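Local coordinates for protein endo-polygalacturonase (PDB 1BHE) that hydrolyses the 1,4-alpha-galacturonosyl linkages of polygalacturonic acid in plant cell walls, contributing to the maceration and soft-rotting of plant tissue, at residues A[211-217]-A[239-245]; A[263-269]-A[292-298]. All coordinates share one frame. Numbering follows the deposited sequence.

How the contacts relate
The two contacts are consecutive samples of one ladder of parallel strands in the right-handed beta-helix of this family 28 hydrolase. Contact 1 joins 211-217 to 239-245, and contact 2 joins 263-269 to 292-298, so the four segments follow one another along the chain, each a coil further on. Their centres lie about 10 Å apart. The pair 239-245 and 263-269, which neither contact covers, neighbour each other in the same sheet and tie the contacts together: I242 N lies 2.8 Å from T266 O, and H244 ND1 lies 2.7 Å from D269 OD2, both probable hydrogen bonds. Both contacts belong to the repeating scaffold, away from the residues assigned, by inference, to the active site.

Contact 1 of 2, residues A[211-217]-A[239-245]; sequences NITIAYS and NISILHN
Two consecutive coils meet here as parallel strands, 211-215 and 239-243, buried in the sheet; their axes run 4.7 Å apart at 3°. N211 aligns with N239, and so on to A215 with L243. I212-I214 are extended (phi/psi about -120/125). I212 N donates to N239 O (3.0 Å), S241 N to I212 O (2.7 Å), I214 N to S241 O (2.8 Å), L243 N to I214 O (2.9 Å) and Y216 N to L243 O (3.2 Å). Such stacking of equivalent residues is characteristic of a parallel beta-helix, right-handed in this family. The four isoleucines, needing no polar partners, face its interior; I214 (chi1 m, chi2 t) and I242 (m, m) bring their CD1 atoms to 3.7 Å. T213 and S241 point outward but lie buried under the N-terminal residues; T213 OG1 bonds D2 OD2 and S241 OG bonds D2 N. N211 and N239, whose positive phi asparagine tolerates, form an outer row: N239 ND2 donates to N211 OD1 (3.2 Å), also bonded to S3 OG, while N211 ND2 bonds D183 and N239 OD1 bonds N264 ND2, one coil on. Y216 (51/40) and H244 (56/58), left-handed, turn the chain; their ring planes lie 25° from parallel, centroids 4.8 Å apart and barely overlapping, and H244 CB makes a CH-pi contact 3.8 Å from the Y216 centroid. N245 bridges the bend: ND2 donates to I214 O (3.1 Å), OD1 accepts from S217 N (2.9 Å).

Contact 2 of 2, residues A[263-269]-A[292-298]; sequences YNVTVDD and NGVRYSN
Strands 263-268 and 292-297 run parallel, 4.7 Å apart at 2°, in register from Y263 opposite N292 to D268 opposite S297. Facing backbone groups are joined by N264 N to N292 O (3.1 Å), V265 N to G293 O (2.9 Å), R295 N to V265 O (3.0 Å), V267 N to R295 O (2.9 Å), S297 N to V267 O (2.8 Å) and D269 N to S297 O (3.1 Å); 263-269 turns its other edge to 237-243. N264 and G293 face each other at positive phi, which suits both; a CB on G293 would also be crowded by R295 NH2. Across these two successive coils of the beta-helix, V265, V267, V294 and Y296 point inward; V267 CG2 meets Y296 CD1 at 3.7 Å, and Y296 stacks on F330. On the mostly polar outer face R295 (chi1 p) curls back, NH1 donating to N264 OD1 (2.9 Å) and T266 OG1 (3.1 Å); T266 OG1 also bonds S1 N, and N264 ND2 bonds N239 OD1. S297 OG donates to D268 OD1 (2.6 Å) and accepts from water 1 (2.6 Å), which also donates to V267 O (3.1 Å). Water 2 links N298 ND2 to D268 OD2, 2.8 Å from each; D269 OD2 bonds H244 ND1.

Contact 1 of 2, residues A[211-217]-A[239-245]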
ATOM      1  N   ASN A 211      -7.711   9.656   8.404  1.00  6.87           N
ATOM      2  CA  ASN A 211      -8.978   8.954   8.291  1.00  7.07           C
ATOM      3  C   ASN A 211      -8.990   7.880   7.215  1.00  6.64           C
ATOM      4  O   ASN A 211      -9.568   7.995   6.141  1.00  5.71           O
ATOM      5  CB  ASN A 211     -10.109   9.982   8.104  1.00  7.40           C
ATOM      6  CG  ASN A 211     -10.170  10.922   9.305  1.00  8.13           C
ATOM      7  OD1 ASN A 211     -10.125  10.473  10.453  1.00  8.16           O
ATOM      8  ND2 ASN A 211     -10.256  12.222   9.052  1.00  8.38           N
ATOM      9  N   ILE A 212      -8.349   6.762   7.549  1.00  6.95           N
ATOM     10  CA  ILE A 212      -8.181   5.610   6.688  1.00  7.13           C
ATOM     11  C   ILE A 212      -8.799   4.330   7.246  1.00  6.60           C
ATOM     12  O   ILE A 212      -8.550   3.984   8.404  1.00  6.07           O
ATOM     13  CB  ILE A 212      -6.674   5.284   6.520  1.00  8.06           C
ATOM     14  CG1 ILE A 212      -5.836   6.514   6.179  1.00  8.50           C
ATOM     15  CG2 ILE A 212      -6.483   4.176   5.489  1.00  8.52           C
ATOM     16  CD1 ILE A 212      -6.218   7.241   4.915  1.00  8.50           C
ATOM     17  N   THR A 213      -9.505   3.590   6.398  1.00  6.00           N
ATOM     18  CA  THR A 213     -10.033   2.290   6.790  1.00  6.18           C
ATOM     19  C   THR A 213      -9.628   1.242   5.754  1.00  6.31           C
ATOM     20  O   THR A 213      -9.878   1.426   4.566  1.00  5.69           O
ATOM     21  CB  THR A 213     -11.563   2.260   6.927  1.00  6.47           C
ATOM     22  OG1 THR A 213     -11.945   3.006   8.088  1.00  6.38           O
ATOM     23  CG2 THR A 213     -12.104   0.843   7.083  1.00  5.38           C
ATOM     24  N   ILE A 214      -9.001   0.166   6.214  1.00  5.73           N
ATOM     25  CA  ILE A 214      -8.689  -0.969   5.334  1.00  6.39           C
ATOM     26  C   ILE A 214      -9.401  -2.173   5.974  1.00  7.04           C
ATOM     27  O   ILE A 214      -9.047  -2.539   7.097  1.00  7.26           O
ATOM     28  CB  ILE A 214      -7.196  -1.220   5.139  1.00  6.75           C
ATOM     29  CG1 ILE A 214      -6.498  -0.022   4.482  1.00  6.10           C
ATOM     30  CG2 ILE A 214      -6.992  -2.478   4.293  1.00  7.20           C
ATOM     31  CD1 ILE A 214      -4.985  -0.083   4.459  1.00  7.92           C
ATOM     32  N   ALA A 215     -10.445  -2.691   5.334  1.00  7.42           N
ATOM     33  CA  ALA A 215     -11.222  -3.770   5.943  1.00  7.76           C
ATOM     34  C   ALA A 215     -11.670  -4.851   4.980  1.00  7.79           C
ATOM     35  O   ALA A 215     -11.836  -4.651   3.777  1.00  7.34           O
ATOM     36  CB  ALA A 215     -12.466  -3.173   6.613  1.00  7.69           C
ATOM     37  N   TYR A 216     -11.808  -6.073   5.505  1.00  8.37           N
ATOM     38  CA  TYR A 216     -12.256  -7.226   4.733  1.00  9.40           C
ATOM     39  C   TYR A 216     -11.479  -7.412   3.440  1.00  8.61           C
ATOM     40  O   TYR A 216     -12.043  -7.760   2.400  1.00  9.19           O
ATOM     41  CB  TYR A 216     -13.763  -7.088   4.458  1.00 11.23           C
ATOM     42  CG  TYR A 216     -14.569  -7.123   5.743  1.00 13.11           C
ATOM     43  CD1 TYR A 216     -14.770  -8.315   6.421  1.00 14.24           C
ATOM     44  CD2 TYR A 216     -15.101  -5.956   6.279  1.00 13.84           C
ATOM     45  CE1 TYR A 216     -15.495  -8.344   7.608  1.00 15.30           C
ATOM     46  CE2 TYR A 216     -15.816  -5.975   7.462  1.00 14.93           C
ATOM     47  CZ  TYR A 216     -16.018  -7.174   8.113  1.00 15.52           C
ATOM     48  OH  TYR A 216     -16.733  -7.193   9.291  1.00 16.96           O
ATOM     49  N   SER A 217     -10.174  -7.190   3.495  1.00  8.13           N
ATOM     50  CA  SER A 217      -9.310  -7.270   2.331  1.00  8.33           C
ATOM     51  C   SER A 217      -8.282  -8.382   2.471  1.00  8.79           C
ATOM     52  O   SER A 217      -8.078  -8.949   3.543  1.00  8.51           O
ATOM     53  CB  SER A 217      -8.656  -5.900   2.100  1.00  8.54           C
ATOM     54  OG  SER A 217      -9.649  -4.934   1.779  1.00  8.37           O
ATOM     55  N   ASN A 239      -5.548   8.654  12.626  1.00  8.70           N
ATOM     56  CA  ASN A 239      -6.832   7.980  12.584  1.00  8.74           C
ATOM     57  C   ASN A 239      -6.929   6.916  11.502  1.00  9.12           C
ATOM     58  O   ASN A 239      -7.467   7.148  10.418  1.00  8.64           O
ATOM     59  CB  ASN A 239      -7.944   9.038  12.393  1.00  8.93           C
ATOM     60  CG  ASN A 239      -7.866  10.194  13.376  1.00  9.00           C
ATOM     61  OD1 ASN A 239      -7.362  10.030  14.490  1.00  9.83           O
ATOM     62  ND2 ASN A 239      -8.331  11.373  12.975  1.00  7.99           N
ATOM     63  N   ILE A 240      -6.468   5.703  11.822  1.00  8.42           N
ATOM     64  CA  ILE A 240      -6.457   4.595  10.868  1.00  8.28           C
ATOM     65  C   ILE A 240      -7.049   3.330  11.474  1.00  8.74           C
ATOM     66  O   ILE A 240      -6.777   2.996  12.629  1.00  8.92           O
ATOM     67  CB  ILE A 240      -5.027   4.279  10.374  1.00  8.40           C
ATOM     68  CG1 ILE A 240      -4.421   5.471   9.629  1.00  8.92           C
ATOM     69  CG2 ILE A 240      -4.993   3.046   9.473  1.00  7.49           C
ATOM     70  CD1 ILE A 240      -2.973   5.326   9.235  1.00  9.96           C
ATOM     71  N   SER A 241      -7.905   2.659  10.722  1.00  8.46           N
ATOM     72  CA  SER A 241      -8.522   1.411  11.138  1.00  8.51           C
ATOM     73  C   SER A 241      -8.152   0.297  10.155  1.00  8.47           C
ATOM     74  O   SER A 241      -8.430   0.420   8.966  1.00  8.11           O
ATOM     75  CB  SER A 241     -10.041   1.500  11.206  1.00  8.16           C
ATOM     76  OG  SER A 241     -10.475   2.365  12.232  1.00  9.30           O
ATOM     77  N   ILE A 242      -7.506  -0.748  10.636  1.00  8.46           N
ATOM     78  CA  ILE A 242      -7.126  -1.912   9.840  1.00  8.86           C
ATOM     79  C   ILE A 242      -7.886  -3.101  10.447  1.00  9.16           C
ATOM     80  O   ILE A 242      -7.466  -3.666  11.453  1.00  9.02           O
ATOM     81  CB  ILE A 242      -5.619  -2.186   9.888  1.00  9.21           C
ATOM     82  CG1 ILE A 242      -4.792  -0.956   9.514  1.00  9.10           C
ATOM     83  CG2 ILE A 242      -5.239  -3.371   9.000  1.00  8.96           C
ATOM     84  CD1 ILE A 242      -5.022  -0.405   8.125  1.00  9.30           C
ATOM     85  N   LEU A 243      -9.060  -3.405   9.905  1.00  9.91           N
ATOM     86  CA  LEU A 243      -9.948  -4.402  10.467  1.00 10.13           C
ATOM     87  C   LEU A 243     -10.366  -5.558   9.576  1.00 10.23           C
ATOM     88  O   LEU A 243     -10.877  -5.383   8.470  1.00  8.17           O
ATOM     89  CB  LEU A 243     -11.249  -3.675  10.890  1.00 10.70           C
ATOM     90  CG  LEU A 243     -11.118  -2.382  11.697  1.00 11.11           C
ATOM     91  CD1 LEU A 243     -12.417  -1.586  11.699  1.00 11.42           C
ATOM     92  CD2 LEU A 243     -10.673  -2.675  13.125  1.00 11.27           C
ATOM     93  N   HIS A 244     -10.395  -6.765  10.160  1.00  9.97           N
ATOM     94  CA  HIS A 244     -10.906  -7.965   9.511  1.00 10.47           C
ATOM     95  C   HIS A 244     -10.203  -8.257   8.190  1.00 10.35           C
ATOM     96  O   HIS A 244     -10.821  -8.318   7.125  1.00 10.33           O
ATOM     97  CB  HIS A 244     -12.424  -7.865   9.290  1.00 11.30           C
ATOM     98  CG  HIS A 244     -13.174  -7.356  10.489  1.00 12.69           C
ATOM     99  ND1 HIS A 244     -13.152  -8.010  11.705  1.00 12.68           N
ATOM    100  CD2 HIS A 244     -13.900  -6.227  10.665  1.00 12.71           C
ATOM    101  CE1 HIS A 244     -13.874  -7.314  12.571  1.00 13.23           C
ATOM    102  NE2 HIS A 244     -14.334  -6.228  11.972  1.00 13.02           N
ATOM    103  N   ASN A 245      -8.884  -8.418   8.248  1.00 10.22           N
ATOM    104  CA  ASN A 245      -8.091  -8.662   7.052  1.00 10.40           C
ATOM    105  C   ASN A 245      -7.277  -9.950   7.102  1.00 10.89           C
ATOM    106  O   ASN A 245      -7.028 -10.530   8.157  1.00  9.93           O
ATOM    107  CB  ASN A 245      -7.119  -7.489   6.835  1.00  9.91           C
ATOM    108  CG  ASN A 245      -7.836  -6.179   6.557  1.00  9.85           C
ATOM    109  OD1 ASN A 245      -8.488  -6.022   5.527  1.00  8.97           O
ATOM    110  ND2 ASN A 245      -7.702  -5.253   7.501  1.00  9.80           N
TER

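Contact 2 of 2, residues A[263-269]-A[292-298]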
ATOM      1  N   TYR A 263      -0.274   8.878  14.280  1.00 11.01           N
ATOM      2  CA  TYR A 263      -1.117   8.815  15.461  1.00 11.03           C
ATOM      3  C   TYR A 263      -2.412   8.029  15.317  1.00 11.05           C
ATOM      4  O   TYR A 263      -3.063   8.060  14.272  1.00 10.56           O
ATOM      5  CB  TYR A 263      -1.582  10.250  15.842  1.00 11.68           C
ATOM      6  CG  TYR A 263      -0.469  11.253  16.053  1.00 12.18           C
ATOM      7  CD1 TYR A 263       0.058  11.968  14.981  1.00 12.18           C
ATOM      8  CD2 TYR A 263       0.061  11.476  17.316  1.00 12.41           C
ATOM      9  CE1 TYR A 263       1.086  12.874  15.163  1.00 12.97           C
ATOM     10  CE2 TYR A 263       1.089  12.384  17.508  1.00 12.61           C
ATOM     11  CZ  TYR A 263       1.596  13.072  16.430  1.00 13.12           C
ATOM     12  OH  TYR A 263       2.620  13.974  16.593  1.00 14.36           O
ATOM     13  N   ASN A 264      -2.841   7.402  16.403  1.00 11.23           N
ATOM     14  CA  ASN A 264      -4.115   6.713  16.514  1.00 11.39           C
ATOM     15  C   ASN A 264      -4.392   5.675  15.440  1.00 11.28           C
ATOM     16  O   ASN A 264      -5.310   5.772  14.623  1.00 10.17           O
ATOM     17  CB  ASN A 264      -5.224   7.780  16.542  1.00 11.89           C
ATOM     18  CG  ASN A 264      -6.594   7.257  16.887  1.00 12.52           C
ATOM     19  OD1 ASN A 264      -6.754   6.264  17.598  1.00 12.93           O
ATOM     20  ND2 ASN A 264      -7.632   7.916  16.371  1.00 12.90           N
ATOM     21  N   VAL A 265      -3.585   4.625  15.473  1.00 11.11           N
ATOM     22  CA  VAL A 265      -3.675   3.505  14.545  1.00 11.29           C
ATOM     23  C   VAL A 265      -4.247   2.288  15.266  1.00 11.86           C
ATOM     24  O   VAL A 265      -3.683   1.847  16.272  1.00 12.14           O
ATOM     25  CB  VAL A 265      -2.295   3.160  13.962  1.00 10.50           C
ATOM     26  CG1 VAL A 265      -2.392   2.006  12.972  1.00 10.19           C
ATOM     27  CG2 VAL A 265      -1.679   4.378  13.285  1.00 11.13           C
ATOM     28  N   THR A 266      -5.361   1.776  14.768  1.00 11.76           N
ATOM     29  CA  THR A 266      -6.050   0.644  15.357  1.00 12.82           C
ATOM     30  C   THR A 266      -6.070  -0.559  14.414  1.00 12.82           C
ATOM     31  O   THR A 266      -6.662  -0.508  13.335  1.00 12.50           O
ATOM     32  CB  THR A 266      -7.507   1.013  15.720  1.00 12.96           C
ATOM     33  OG1 THR A 266      -7.527   2.107  16.647  1.00 12.92           O
ATOM     34  CG2 THR A 266      -8.254  -0.159  16.333  1.00 13.49           C
ATOM     35  N   VAL A 267      -5.414  -1.641  14.825  1.00 12.34           N
ATOM     36  CA  VAL A 267      -5.368  -2.876  14.065  1.00 11.79           C
ATOM     37  C   VAL A 267      -6.103  -3.970  14.846  1.00 12.81           C
ATOM     38  O   VAL A 267      -5.678  -4.279  15.962  1.00 13.76           O
ATOM     39  CB  VAL A 267      -3.933  -3.365  13.792  1.00 11.27           C
ATOM     40  CG1 VAL A 267      -3.953  -4.636  12.947  1.00 10.46           C
ATOM     41  CG2 VAL A 267      -3.085  -2.305  13.108  1.00 10.64           C
ATOM     42  N   ASP A 268      -7.147  -4.551  14.279  1.00 12.98           N
ATOM     43  CA  ASP A 268      -7.906  -5.601  14.943  1.00 14.31           C
ATOM     44  C   ASP A 268      -8.361  -6.672  13.956  1.00 14.45           C
ATOM     45  O   ASP A 268      -8.796  -6.373  12.840  1.00 14.59           O
ATOM     46  CB  ASP A 268      -9.133  -5.036  15.675  1.00 14.29           C
ATOM     47  CG  ASP A 268      -9.890  -6.117  16.433  1.00 15.52           C
ATOM     48  OD1 ASP A 268      -9.305  -6.741  17.342  1.00 15.11           O
ATOM     49  OD2 ASP A 268     -11.074  -6.363  16.124  1.00 16.38           O
ATOM     50  N   ASP A 269      -8.290  -7.926  14.382  1.00 14.24           N
ATOM     51  CA  ASP A 269      -8.706  -9.065  13.587  1.00 14.07           C
ATOM     52  C   ASP A 269      -7.900  -9.126  12.286  1.00 14.27           C
ATOM     53  O   ASP A 269      -8.375  -8.763  11.210  1.00 13.25           O
ATOM     54  CB  ASP A 269     -10.207  -9.039  13.294  1.00 14.38           C
ATOM     55  CG  ASP A 269     -10.685 -10.315  12.624  1.00 15.00           C
ATOM     56  OD1 ASP A 269      -9.915 -11.306  12.601  1.00 15.83           O
ATOM     57  OD2 ASP A 269     -11.824 -10.344  12.117  1.00 14.84           O
ATOM     58  N   ASN A 292       2.518   7.697  18.027  1.00 14.44           N
ATOM     59  CA  ASN A 292       1.783   7.642  19.284  1.00 14.43           C
ATOM     60  C   ASN A 292       0.378   7.078  19.163  1.00 14.04           C
ATOM     61  O   ASN A 292      -0.381   7.506  18.293  1.00 13.05           O
ATOM     62  CB  ASN A 292       1.719   9.067  19.867  1.00 15.45           C
ATOM     63  CG  ASN A 292       0.870   9.091  21.129  1.00 16.80           C
ATOM     64  OD1 ASN A 292       1.328   8.667  22.191  1.00 18.08           O
ATOM     65  ND2 ASN A 292      -0.366   9.548  21.024  1.00 16.78           N
ATOM     66  N   GLY A 293       0.041   6.165  20.064  1.00 13.28           N
ATOM     67  CA  GLY A 293      -1.283   5.572  20.113  1.00 14.38           C
ATOM     68  C   GLY A 293      -1.513   4.531  19.028  1.00 14.60           C
ATOM     69  O   GLY A 293      -2.256   4.740  18.065  1.00 13.88           O
ATOM     70  N   VAL A 294      -0.813   3.412  19.153  1.00 14.65           N
ATOM     71  CA  VAL A 294      -0.920   2.300  18.220  1.00 15.23           C
ATOM     72  C   VAL A 294      -1.402   1.089  19.018  1.00 16.13           C
ATOM     73  O   VAL A 294      -0.774   0.764  20.033  1.00 17.38           O
ATOM     74  CB  VAL A 294       0.399   1.966  17.508  1.00 14.86           C
ATOM     75  CG1 VAL A 294       0.207   0.811  16.526  1.00 14.68           C
ATOM     76  CG2 VAL A 294       0.956   3.171  16.768  1.00 14.42           C
ATOM     77  N   ARG A 295      -2.495   0.474  18.604  1.00 15.51           N
ATOM     78  CA  ARG A 295      -3.038  -0.671  19.319  1.00 16.20           C
ATOM     79  C   ARG A 295      -3.328  -1.836  18.383  1.00 15.83           C
ATOM     80  O   ARG A 295      -4.073  -1.719  17.406  1.00 15.10           O
ATOM     81  CB  ARG A 295      -4.306  -0.300  20.102  1.00 17.17           C
ATOM     82  CG  ARG A 295      -5.381   0.378  19.271  1.00 17.91           C
ATOM     83  CD  ARG A 295      -6.264   1.278  20.121  1.00 19.34           C
ATOM     84  NE  ARG A 295      -5.564   2.464  20.604  1.00 19.37           N
ATOM     85  CZ  ARG A 295      -5.397   3.585  19.916  1.00 19.51           C
ATOM     86  NH1 ARG A 295      -5.877   3.706  18.684  1.00 18.82           N
ATOM     87  NH2 ARG A 295      -4.738   4.600  20.461  1.00 19.52           N
ATOM     88  N   TYR A 296      -2.726  -2.981  18.698  1.00 15.71           N
ATOM     89  CA  TYR A 296      -2.914  -4.195  17.916  1.00 15.59           C
ATOM     90  C   TYR A 296      -3.676  -5.245  18.729  1.00 16.09           C
ATOM     91  O   TYR A 296      -3.269  -5.547  19.856  1.00 16.63           O
ATOM     92  CB  TYR A 296      -1.596  -4.815  17.475  1.00 15.01           C
ATOM     93  CG  TYR A 296      -0.574  -3.938  16.807  1.00 14.07           C
ATOM     94  CD1 TYR A 296      -0.574  -3.752  15.424  1.00 13.73           C
ATOM     95  CD2 TYR A 296       0.409  -3.305  17.545  1.00 13.82           C
ATOM     96  CE1 TYR A 296       0.378  -2.955  14.814  1.00 13.38           C
ATOM     97  CE2 TYR A 296       1.369  -2.504  16.951  1.00 13.53           C
ATOM     98  CZ  TYR A 296       1.340  -2.334  15.577  1.00 13.38           C
ATOM     99  OH  TYR A 296       2.286  -1.536  14.984  1.00 12.83           O
ATOM    100  N   SER A 297      -4.736  -5.803  18.158  1.00 16.24           N
ATOM    101  CA  SER A 297      -5.505  -6.812  18.881  1.00 16.67           C
ATOM    102  C   SER A 297      -6.071  -7.877  17.962  1.00 17.01           C
ATOM    103  O   SER A 297      -6.407  -7.628  16.806  1.00 17.08           O
ATOM    104  CB  SER A 297      -6.638  -6.169  19.690  1.00 16.95           C
ATOM    105  OG  SER A 297      -7.576  -5.546  18.833  1.00 17.52           O
ATOM    106  N   ASN A 298      -6.177  -9.095  18.488  1.00 17.19           N
ATOM    107  CA  ASN A 298      -6.735 -10.218  17.753  1.00 17.47           C
ATOM    108  C   ASN A 298      -5.982 -10.490  16.454  1.00 17.62           C
ATOM    109  O   ASN A 298      -6.553 -10.559  15.364  1.00 16.50           O
ATOM    110  CB  ASN A 298      -8.231 -10.008  17.501  1.00 18.56           C
ATOM    111  CG  ASN A 298      -8.919 -11.285  17.071  1.00 19.63           C
ATOM    112  OD1 ASN A 298      -8.319 -12.365  17.094  1.00 21.27           O
ATOM    113  ND2 ASN A 298     -10.174 -11.201  16.661  1.00 20.23           N
TER
HETATM  114  O   HOH W   1      -6.871  -3.023  18.520  1.00 15.27           O
HETATM  115  O   HOH W   2     -11.849  -8.926  16.788  1.00 37.90           O
HETATM  116  O   HOH W   3      -7.822 -12.811  13.778  1.00 17.16           O